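Local coordinates for protein ribonucleoside-diphosphate reductase subunit beta (Clostridium botulinum, PDB 6ZJK) that probably serves as the radical-generating, di-iron small subunit (R2) of a class I ribonucleotide reductase, which converts ribonucleoside diphosphates to their deoxy forms, at residues E300-Y305 with K325-W330; W282-T287 with L294-I299; L24-F29 with T45-E50. One frame throughout, in Å; residues are numbered along the deposited sequence.

Contact 1: residues E300-Y305 with K325-W330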
loop_
_atom_site.group_PDB
_atom_site.type_symbol
_atom_site.label_atom_id
_atom_site.label_comp_id
_atom_site.label_asym_id
_atom_site.label_seq_id
_atom_site.Cartn_x
_atom_site.Cartn_y
_atom_site.Cartn_z
ATOM N N GLU A 300 -3.262 -18.286 29.580
ATOM C CA GLU A 300 -2.662 -17.285 30.436
ATOM C C GLU A 300 -1.175 -17.311 30.318
ATOM O O GLU A 300 -0.559 -16.344 30.092
ATOM C CB GLU A 300 -3.005 -17.577 31.879
ATOM C CG GLU A 300 -2.780 -16.441 32.842
ATOM C CD GLU A 300 -2.506 -16.879 34.295
ATOM O OE1 GLU A 300 -2.682 -18.044 34.616
ATOM O OE2 GLU A 300 -2.124 -16.041 35.128
ATOM N N ARG A 301 -0.622 -18.471 30.446
ATOM C CA ARG A 301 0.825 -18.640 30.397
ATOM C C ARG A 301 1.384 -18.334 29.009
ATOM O O ARG A 301 2.461 -17.740 28.886
ATOM C CB ARG A 301 1.179 -20.063 30.850
ATOM C CG ARG A 301 0.883 -20.358 32.346
ATOM C CD ARG A 301 1.368 -21.766 32.776
ATOM N NE ARG A 301 2.718 -22.012 32.277
ATOM C CZ ARG A 301 3.853 -21.806 32.939
ATOM N NH1 ARG A 301 3.848 -21.373 34.201
ATOM N NH2 ARG A 301 5.009 -22.053 32.322
ATOM N N TYR A 302 0.658 -18.683 27.947
ATOM C CA TYR A 302 1.202 -18.456 26.610
ATOM C C TYR A 302 1.298 -16.967 26.304
ATOM O O TYR A 302 2.347 -16.486 25.863
ATOM C CB TYR A 302 0.366 -19.178 25.552
ATOM C CG TYR A 302 0.896 -19.032 24.141
ATOM C CD1 TYR A 302 2.241 -19.253 23.844
ATOM C CD2 TYR A 302 0.039 -18.687 23.089
ATOM C CE1 TYR A 302 2.718 -19.119 22.545
ATOM C CE2 TYR A 302 0.509 -18.550 21.793
ATOM C CZ TYR A 302 1.844 -18.766 21.526
ATOM O OH TYR A 302 2.290 -18.629 20.231
ATOM N N ILE A 303 0.231 -16.214 26.577
ATOM C CA ILE A 303 0.236 -14.787 26.280
ATOM C C ILE A 303 1.318 -14.069 27.081
ATOM O O ILE A 303 2.048 -13.226 26.544
ATOM C CB ILE A 303 -1.154 -14.175 26.543
ATOM C CG1 ILE A 303 -2.248 -14.921 25.757
ATOM C CG2 ILE A 303 -1.157 -12.701 26.174
ATOM C CD1 ILE A 303 -1.972 -15.016 24.288
ATOM N N LYS A 304 1.457 -14.409 28.372
ATOM C CA LYS A 304 2.465 -13.764 29.206
ATOM C C LYS A 304 3.866 -14.069 28.697
ATOM O O LYS A 304 4.737 -13.192 28.701
ATOM C CB LYS A 304 2.307 -14.189 30.677
ATOM C CG LYS A 304 1.116 -13.542 31.374
ATOM C CD LYS A 304 0.989 -13.909 32.866
ATOM C CE LYS A 304 -0.280 -13.289 33.481
ATOM N NZ LYS A 304 -0.543 -13.696 34.911
ATOM N N TYR A 305 4.108 -15.320 28.292
ATOM C CA TYR A 305 5.406 -15.694 27.737
ATOM C C TYR A 305 5.726 -14.870 26.493
ATOM O O TYR A 305 6.873 -14.458 26.285
ATOM C CB TYR A 305 5.424 -17.192 27.413
ATOM C CG TYR A 305 6.602 -17.646 26.567
ATOM C CD1 TYR A 305 7.840 -17.935 27.136
ATOM C CD2 TYR A 305 6.468 -17.781 25.191
ATOM C CE1 TYR A 305 8.905 -18.352 26.350
ATOM C CE2 TYR A 305 7.520 -18.193 24.397
ATOM C CZ TYR A 305 8.736 -18.472 24.974
ATOM O OH TYR A 305 9.779 -18.878 24.160
ATOM N N LYS A 325 9.706 -20.747 30.574
ATOM C CA LYS A 325 9.793 -21.701 29.475
ATOM C C LYS A 325 8.477 -21.703 28.694
ATOM O O LYS A 325 7.391 -21.637 29.279
ATOM C CB LYS A 325 10.116 -23.118 29.973
ATOM C CG LYS A 325 10.560 -24.070 28.830
ATOM C CD LYS A 325 11.844 -23.644 28.123
ATOM C CE LYS A 325 11.630 -23.618 26.607
ATOM N NZ LYS A 325 10.997 -22.341 26.176
ATOM N N HIS A 326 8.680 -22.019 27.420
ATOM C CA HIS A 326 7.615 -21.930 26.434
ATOM C C HIS A 326 6.538 -22.948 26.783
ATOM O O HIS A 326 6.815 -24.152 26.784
ATOM C CB HIS A 326 8.193 -22.182 25.044
ATOM C CG HIS A 326 7.272 -21.831 23.926
ATOM N ND1 HIS A 326 5.898 -21.886 24.041
ATOM C CD2 HIS A 326 7.529 -21.441 22.657
ATOM C CE1 HIS A 326 5.350 -21.538 22.889
ATOM N NE2 HIS A 326 6.319 -21.265 22.034
ATOM N N PRO A 327 5.308 -22.522 27.074
ATOM C CA PRO A 327 4.290 -23.476 27.537
ATOM C C PRO A 327 3.613 -24.267 26.429
ATOM O O PRO A 327 2.925 -25.251 26.737
ATOM C CB PRO A 327 3.284 -22.574 28.269
ATOM C CG PRO A 327 3.418 -21.252 27.573
ATOM C CD PRO A 327 4.845 -21.126 27.139
ATOM N N MET A 328 3.774 -23.876 25.158
ATOM C CA MET A 328 3.182 -24.577 24.020
ATOM C C MET A 328 4.229 -24.718 22.914
ATOM O O MET A 328 4.063 -24.217 21.805
ATOM C CB MET A 328 1.968 -23.835 23.459
ATOM C CG MET A 328 0.900 -23.438 24.449
ATOM S SD MET A 328 -0.417 -22.560 23.583
ATOM C CE MET A 328 -1.032 -23.840 22.489
ATOM N N GLU A 329 5.328 -25.414 23.205
ATOM C CA GLU A 329 6.486 -25.420 22.311
ATOM C C GLU A 329 6.166 -25.954 20.912
ATOM O O GLU A 329 6.869 -25.602 19.951
ATOM C CB GLU A 329 7.643 -26.192 22.947
ATOM C CG GLU A 329 8.915 -25.974 22.168
ATOM C CD GLU A 329 10.148 -25.945 23.032
ATOM O OE1 GLU A 329 10.017 -25.710 24.257
ATOM O OE2 GLU A 329 11.252 -26.113 22.467
ATOM N N TRP A 330 5.173 -26.846 20.809
ATOM C CA TRP A 330 4.854 -27.465 19.527
ATOM C C TRP A 330 4.459 -26.446 18.469
ATOM O O TRP A 330 4.602 -26.734 17.279
ATOM C CB TRP A 330 3.719 -28.482 19.696
ATOM C CG TRP A 330 2.422 -27.860 20.149
ATOM C CD1 TRP A 330 1.989 -27.699 21.444
ATOM C CD2 TRP A 330 1.389 -27.315 19.312
ATOM N NE1 TRP A 330 0.754 -27.084 21.455
ATOM C CE2 TRP A 330 0.365 -26.840 20.162
ATOM C CE3 TRP A 330 1.236 -27.173 17.928
ATOM C CZ2 TRP A 330 -0.801 -26.242 19.673
ATOM C CZ3 TRP A 330 0.062 -26.577 17.437
ATOM C CH2 TRP A 330 -0.931 -26.117 18.310
HETATM O O HOH W 1 5.226 -19.568 19.600
#
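The imidazole of His326 is sandwiched: Tyr305 CE2 stands over one face, displaced toward the rim and 3.7 Å from His326 CG, while the CA of Glu329, from the same loop, sits over the centre of the opposite face. The two rings form an offset stack with planes 29° apart, and His326 CA adds a CH-pi contact over the Tyr305 ring, 3.9 Å from its centroid. In one of the two conformers of Met328, SD lies over one face of the Tyr302 ring, 4.1 Å from the centroid, a Met-aromatic contact that holds for that conformer. Against His326 the same ring packs rim to rim, with Tyr302 CE1 and His326 CE1 3.6 Å apart, and Pro327 CG comes near its plane at the edge.

Both tyrosines leave helix 296-313 with CG anti to the backbone N (chi1 -178° for Tyr302, 168° for Tyr305), which lays both rings alongside the loop, Pro327 lying at their base. Pro327 CG approaches Tyr302 CA to 3.7 Å, and Pro327 CD rests near Tyr305 CG. Outside the pair, Tyr302 also touches Ser213 of helix 190-220.

Water 1, in the plane of the Tyr302 ring, links Tyr302 OH to His326 NE2, which also has a weak bond to Asp332. On the other side of the imidazole, ND1 accepts at 3.1 Å from Met328 N, which is tilted from the ring plane. This is consistent with an unprotonated ND1 and the NE2-H tautomer, the ring's rotation fixed by this bond and the two covered faces.

Contact 2: residues W282-T287 with L294-I299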
loop_
_atom_site.group_PDB
_atom_site.type_symbol
_atom_site.label_atom_id
_atom_site.label_comp_id
_atom_site.label_asym_id
_atom_site.label_seq_id
_atom_site.Cartn_x
_atom_site.Cartn_y
_atom_site.Cartn_z
ATOM N N TRP A 282 -10.048 -12.269 26.759
ATOM C CA TRP A 282 -10.744 -12.548 25.506
ATOM C C TRP A 282 -10.545 -13.998 25.089
ATOM O O TRP A 282 -11.502 -14.670 24.691
ATOM C CB TRP A 282 -10.234 -11.595 24.413
ATOM C CG TRP A 282 -10.601 -11.969 22.988
ATOM C CD1 TRP A 282 -9.785 -12.545 22.059
ATOM C CD2 TRP A 282 -11.864 -11.757 22.328
ATOM N NE1 TRP A 282 -10.457 -12.714 20.869
ATOM C CE2 TRP A 282 -11.734 -12.240 21.008
ATOM C CE3 TRP A 282 -13.089 -11.213 22.728
ATOM C CZ2 TRP A 282 -12.787 -12.200 20.086
ATOM C CZ3 TRP A 282 -14.142 -11.176 21.807
ATOM C CH2 TRP A 282 -13.980 -11.665 20.503
ATOM N N GLY A 283 -9.306 -14.496 25.187
ATOM C CA GLY A 283 -9.026 -15.876 24.820
ATOM C C GLY A 283 -9.794 -16.879 25.663
ATOM O O GLY A 283 -10.312 -17.870 25.143
ATOM N N GLN A 284 -9.958 -16.556 26.912
ATOM C CA GLN A 284 -10.653 -17.399 27.805
ATOM C C GLN A 284 -12.157 -17.331 27.514
ATOM O O GLN A 284 -12.829 -18.286 27.557
ATOM C CB GLN A 284 -10.315 -16.983 29.251
ATOM C CG GLN A 284 -8.950 -17.456 29.746
ATOM C CD GLN A 284 -8.509 -16.823 31.019
ATOM O OE1 GLN A 284 -9.030 -15.840 31.431
ATOM N NE2 GLN A 284 -7.542 -17.400 31.636
ATOM N N TYR A 285 -12.626 -16.170 27.152
ATOM C CA TYR A 285 -14.057 -15.951 26.948
ATOM C C TYR A 285 -14.585 -16.711 25.731
ATOM O O TYR A 285 -15.654 -17.337 25.798
ATOM C CB TYR A 285 -14.325 -14.448 26.822
ATOM C CG TYR A 285 -15.696 -14.109 26.280
ATOM C CD1 TYR A 285 -16.846 -14.368 27.026
ATOM C CD2 TYR A 285 -15.840 -13.508 25.027
ATOM C CE1 TYR A 285 -18.106 -14.058 26.538
ATOM C CE2 TYR A 285 -17.108 -13.181 24.526
ATOM C CZ TYR A 285 -18.232 -13.463 25.285
ATOM O OH TYR A 285 -19.490 -13.151 24.798
ATOM N N VAL A 286 -13.838 -16.682 24.617
ATOM C CA VAL A 286 -14.309 -17.306 23.381
ATOM C C VAL A 286 -14.083 -18.814 23.390
ATOM O O VAL A 286 -14.845 -19.551 22.753
ATOM C CB VAL A 286 -13.657 -16.663 22.135
ATOM C CG1 VAL A 286 -13.975 -15.179 22.062
ATOM C CG2 VAL A 286 -12.177 -16.893 22.117
ATOM N N THR A 287 -13.078 -19.287 24.096
ATOM C CA THR A 287 -12.872 -20.705 24.125
ATOM C C THR A 287 -13.807 -21.390 25.119
ATOM O O THR A 287 -14.195 -22.469 24.888
ATOM C CB THR A 287 -11.427 -21.104 24.408
ATOM O OG1 THR A 287 -10.935 -20.369 25.505
ATOM C CG2 THR A 287 -10.575 -20.815 23.231
ATOM N N LEU A 294 -6.724 -26.578 24.635
ATOM C CA LEU A 294 -6.612 -25.266 25.258
ATOM C C LEU A 294 -7.348 -25.263 26.593
ATOM O O LEU A 294 -8.360 -25.961 26.764
ATOM C CB LEU A 294 -7.180 -24.167 24.366
ATOM C CG LEU A 294 -6.476 -23.835 23.040
ATOM C CD1 LEU A 294 -7.299 -22.853 22.269
ATOM C CD2 LEU A 294 -5.092 -23.241 23.290
ATOM N N ASN A 295 -6.833 -24.494 27.520
ATOM C CA ASN A 295 -7.444 -24.294 28.801
ATOM C C ASN A 295 -7.102 -22.927 29.306
ATOM O O ASN A 295 -6.201 -22.326 28.850
ATOM C CB ASN A 295 -7.115 -25.412 29.786
ATOM C CG ASN A 295 -5.682 -25.431 30.203
ATOM O OD1 ASN A 295 -5.220 -24.520 30.825
ATOM N ND2 ASN A 295 -4.999 -26.455 29.857
ATOM N N ASP A 296 -7.828 -22.432 30.267
ATOM C CA ASP A 296 -7.579 -21.101 30.738
ATOM C C ASP A 296 -6.167 -20.745 31.230
ATOM O O ASP A 296 -5.758 -19.638 31.084
ATOM C CB ASP A 296 -8.577 -20.734 31.795
ATOM C CG ASP A 296 -9.942 -20.598 31.260
ATOM O OD1 ASP A 296 -10.842 -20.208 31.979
ATOM O OD2 ASP A 296 -10.125 -20.852 30.101
ATOM N N GLU A 297 -5.482 -21.695 31.830
ATOM C CA GLU A 297 -4.178 -21.438 32.373
ATOM C C GLU A 297 -3.136 -21.507 31.314
ATOM O O GLU A 297 -2.249 -20.752 31.299
ATOM C CB GLU A 297 -3.833 -22.459 33.458
ATOM C CG GLU A 297 -2.603 -22.086 34.252
ATOM C CD GLU A 297 -1.974 -23.205 35.092
ATOM O OE1 GLU A 297 -0.876 -22.963 35.577
ATOM O OE2 GLU A 297 -2.534 -24.296 35.284
ATOM N N LEU A 298 -3.299 -22.378 30.351
ATOM C CA LEU A 298 -2.409 -22.461 29.245
ATOM C C LEU A 298 -2.474 -21.233 28.353
ATOM O O LEU A 298 -1.513 -20.843 27.812
ATOM C CB LEU A 298 -2.660 -23.705 28.497
ATOM C CG LEU A 298 -1.821 -23.876 27.305
ATOM C CD1 LEU A 298 -0.394 -24.054 27.700
ATOM C CD2 LEU A 298 -2.299 -25.081 26.581
ATOM N N ILE A 299 -3.620 -20.611 28.254
ATOM C CA ILE A 299 -3.787 -19.420 27.512
ATOM C C ILE A 299 -3.132 -18.285 28.275
ATOM O O ILE A 299 -2.558 -17.428 27.700
ATOM C CB ILE A 299 -5.290 -19.149 27.274
ATOM C CG1 ILE A 299 -5.863 -20.129 26.277
ATOM C CG2 ILE A 299 -5.531 -17.800 26.721
ATOM C CD1 ILE A 299 -7.340 -20.023 26.139
HETATM O O HOH W 2 -10.563 -22.516 27.604
#
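Thr287 has its OG1 between the backbone N and the carbonyl carbon (chi1 47°), which directs the hydroxyl back along helix 262-287 to Gly283 O and leaves CG2 to meet Leu294 CD1 at 4.0 Å. Gln284 places CG anti to the backbone carbonyl carbon (chi1 -78°) and then runs extended, carrying its amide across to the first turn of helix 296-313. There NE2 donates to Asp296 O at 2.9 Å. The acceptor lies in the amide plane, with an N-H...O angle of 156°, but the donor stands above the carbonyl plane of Asp296 and does not follow a lone pair.

The aliphatic part of Gln284 is used as well: its CG lies 3.6 Å from Asp296 OD2, the two side chains crossing with amide and carboxylate planes inclined to each other. Deeper in the interface, Ile299 CD1 and Thr287 OG1 meet tip to tip at 3.7 Å, and the same methyl lies beside Gly283 O. Gly283, with no side chain, lets Ile299 CG2 come to 4.4 Å from its CA.

Across the interhelical turn Asn295 is the N-cap of helix 296-313, its OD1 accepting from Leu298 N and, weakly, from Glu297 N. Tyr285 and Trp282 point elsewhere, Tyr285 bonding Asp167 and Trp282 meeting Phe102.

Gly283 O is gripped by two donors, Thr287 N and Thr287 OG1, the latter at 2.6 Å. With its proton spent there, the hydroxyl can accept from water 2, which can also donate to Asp296 OD2, though it has more acceptors nearby than protons. A polar bridge beside the Ile299 CD1 methyl is therefore probable, and the turn between helices 262-287 and 296-313 is tied by the Gln284-Asp296 bond, the methyl contacts and probably this water.

Contact 3: residues L24-F29 with T45-E50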
loop_
_atom_site.group_PDB
_atom_site.type_symbol
_atom_site.label_atom_id
_atom_site.label_comp_id
_atom_site.label_asym_id
_atom_site.label_seq_id
_atom_site.Cartn_x
_atom_site.Cartn_y
_atom_site.Cartn_z
ATOM N N LEU A 24 3.849 17.765 12.247
ATOM C CA LEU A 24 3.375 18.328 11.009
ATOM C C LEU A 24 3.609 17.400 9.843
ATOM O O LEU A 24 4.712 16.956 9.619
ATOM C CB LEU A 24 4.140 19.621 10.763
ATOM C CG LEU A 24 4.090 20.771 11.794
ATOM C CD1 LEU A 24 4.419 22.101 11.120
ATOM C CD2 LEU A 24 2.792 20.895 12.573
ATOM N N LYS A 25 2.561 17.262 9.059
ATOM C CA LYS A 25 2.439 16.451 7.884
ATOM C C LYS A 25 3.462 16.798 6.837
ATOM O O LYS A 25 3.821 17.918 6.633
ATOM C CB LYS A 25 1.016 16.447 7.321
ATOM C CG LYS A 25 0.698 15.238 6.504
ATOM C CD LYS A 25 -0.751 15.152 6.108
ATOM C CE LYS A 25 -1.254 16.421 5.470
ATOM N NZ LYS A 25 -2.693 16.310 5.163
ATOM N N LYS A 26 4.123 15.859 6.240
ATOM C CA LYS A 26 4.998 16.169 5.190
ATOM C C LYS A 26 4.338 16.651 3.893
ATOM O O LYS A 26 3.173 16.416 3.653
ATOM C CB LYS A 26 5.936 14.981 5.023
ATOM C CG LYS A 26 5.397 13.670 4.550
ATOM C CD LYS A 26 6.483 12.618 4.575
ATOM C CE LYS A 26 5.948 11.236 4.865
ATOM N NZ LYS A 26 6.151 10.244 3.806
ATOM N N MET A 27 5.092 17.357 3.048
ATOM C CA MET A 27 4.615 17.729 1.724
ATOM C C MET A 27 4.579 16.525 0.790
ATOM O O MET A 27 5.121 15.452 1.072
ATOM C CB MET A 27 5.493 18.816 1.104
ATOM C CG MET A 27 5.447 20.138 1.810
ATOM S SD MET A 27 6.560 21.319 1.044
ATOM C CE MET A 27 7.956 21.152 2.148
ATOM N N ILE A 28 3.891 16.714 -0.336
ATOM C CA ILE A 28 3.885 15.703 -1.387
ATOM C C ILE A 28 5.274 15.603 -2.017
ATOM O O ILE A 28 5.847 14.515 -2.132
ATOM C CB ILE A 28 2.817 16.049 -2.441
ATOM C CG1 ILE A 28 1.406 15.933 -1.861
ATOM C CG2 ILE A 28 2.952 15.131 -3.632
ATOM C CD1 ILE A 28 1.045 14.552 -1.345
ATOM N N PHE A 29 5.855 16.747 -2.385
ATOM C CA PHE A 29 7.217 16.829 -2.904
ATOM C C PHE A 29 7.843 18.095 -2.334
ATOM O O PHE A 29 7.203 19.147 -2.313
ATOM C CB PHE A 29 7.239 16.851 -4.443
ATOM C CG PHE A 29 8.593 17.177 -5.038
ATOM C CD1 PHE A 29 9.624 16.244 -5.005
ATOM C CD2 PHE A 29 8.830 18.405 -5.637
ATOM C CE1 PHE A 29 10.868 16.538 -5.541
ATOM C CE2 PHE A 29 10.078 18.705 -6.189
ATOM C CZ PHE A 29 11.093 17.768 -6.139
ATOM N N THR A 45 13.496 15.967 3.930
ATOM C CA THR A 45 13.467 14.972 2.863
ATOM C C THR A 45 12.712 15.514 1.656
ATOM O O THR A 45 11.848 16.384 1.785
ATOM C CB THR A 45 12.788 13.670 3.328
ATOM O OG1 THR A 45 12.748 12.717 2.248
ATOM C CG2 THR A 45 11.357 13.950 3.776
ATOM N N THR A 46 13.068 15.003 0.474
ATOM C CA THR A 46 12.316 15.298 -0.742
ATOM C C THR A 46 11.121 14.371 -0.950
ATOM O O THR A 46 10.212 14.736 -1.701
ATOM C CB THR A 46 13.204 15.194 -1.984
ATOM O OG1 THR A 46 13.578 13.821 -2.162
ATOM C CG2 THR A 46 14.484 16.062 -1.826
ATOM N N ASN A 47 11.130 13.178 -0.332
ATOM C CA ASN A 47 10.202 12.045 -0.528
ATOM C C ASN A 47 10.499 11.248 -1.791
ATOM O O ASN A 47 9.696 10.383 -2.142
ATOM C CB ASN A 47 8.721 12.430 -0.570
ATOM C CG ASN A 47 8.258 13.107 0.687
ATOM O OD1 ASN A 47 8.761 12.832 1.770
ATOM N ND2 ASN A 47 7.300 14.018 0.553
ATOM N N LEU A 48 11.612 11.475 -2.448
ATOM C CA LEU A 48 11.920 10.687 -3.600
ATOM C C LEU A 48 12.459 9.337 -3.209
ATOM O O LEU A 48 13.164 9.218 -2.277
ATOM C CB LEU A 48 12.907 11.400 -4.501
ATOM C CG LEU A 48 12.468 12.690 -5.183
ATOM C CD1 LEU A 48 13.686 13.437 -5.646
ATOM C CD2 LEU A 48 11.589 12.407 -6.384
ATOM N N ARG A 49 12.157 8.331 -3.981
ATOM C CA ARG A 49 12.593 7.009 -3.701
ATOM C C ARG A 49 13.905 6.744 -4.397
ATOM O O ARG A 49 13.970 6.548 -5.575
ATOM C CB ARG A 49 11.546 6.002 -4.156
ATOM C CG ARG A 49 10.468 5.604 -3.172
ATOM C CD ARG A 49 9.663 6.740 -2.633
ATOM N NE ARG A 49 8.613 6.298 -1.751
ATOM C CZ ARG A 49 7.918 7.095 -0.978
ATOM N NH1 ARG A 49 8.142 8.359 -0.985
ATOM N NH2 ARG A 49 7.003 6.633 -0.186
ATOM N N GLU A 50 14.962 6.771 -3.624
ATOM C CA GLU A 50 16.291 6.535 -4.115
ATOM C C GLU A 50 16.912 5.463 -3.258
ATOM O O GLU A 50 17.599 5.712 -2.340
ATOM C CB GLU A 50 17.086 7.835 -4.108
ATOM C CG GLU A 50 16.444 8.908 -4.934
ATOM C CD GLU A 50 17.062 10.269 -4.892
ATOM O OE1 GLU A 50 17.808 10.627 -4.006
ATOM O OE2 GLU A 50 16.728 10.998 -5.774
#
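Neither segment is helix or strand: two irregular chains approach at Phe29 and Thr46, their CA atoms 5.7 Å apart, and Asn47 makes the turn with positive phi (78°). From there Asn47 reaches across to the carbonyls of Met27 and Ile28. Its ND2 donates to Ile28 O at 3.1 Å in a nearly straight bond (172°), the acceptor lying in the amide plane but the donor well above the plane of the Ile28 carbonyl. Met27 O is 2.7 Å from Asn47 ND2. On the other branch of the amide, OD1 meets the aliphatic chain of Lys26, whose CD is 3.6 Å away.

The Phe29 ring, set by CG anti to the backbone N (chi1 170°), turns back to bring CD1 to 3.7 Å from Thr46 O, and Leu48 CG lies near its plane at the edge. Two successive ST turns shape the partner chain: Thr45 OG1 accepts from Asn47 N, and Thr46 OG1 from Leu48 N. Arg49 NH1 donates in the guanidinium plane to Asn47 O, 2.8 Å away.

These loops precede helix 58-68 and lie against helix 124-151, where Lys26 and Arg49 touch Ser127. The second subunit meets them too: its Glu112 forms salt bridges with Lys26 and Arg49, its Glu138 with Arg49, and its Trp164 packs on Leu48, placing the contact at the dimer interface.

How the contacts relate
From the N terminus, contact 3 comes first: it closes a loop of 15 residues without helix or strand, ahead of helix 58-68. Contact 2 then closes the short turn of six residues joining helix 262-287 to helix 296-313. Contact 1 follows, folding the chain beyond helix 296-313 back onto that helix. The three are in series, none nested or crossing. Contacts 1 and 2 share helix 296-313 and touch directly, Leu298 CD1 lying 3.7 Å from Pro327 O. Contact 3, where the N-terminal loops meet the second subunit, lies on the opposite side of the chain's centre, its centre about 43 Å from that of contact 1.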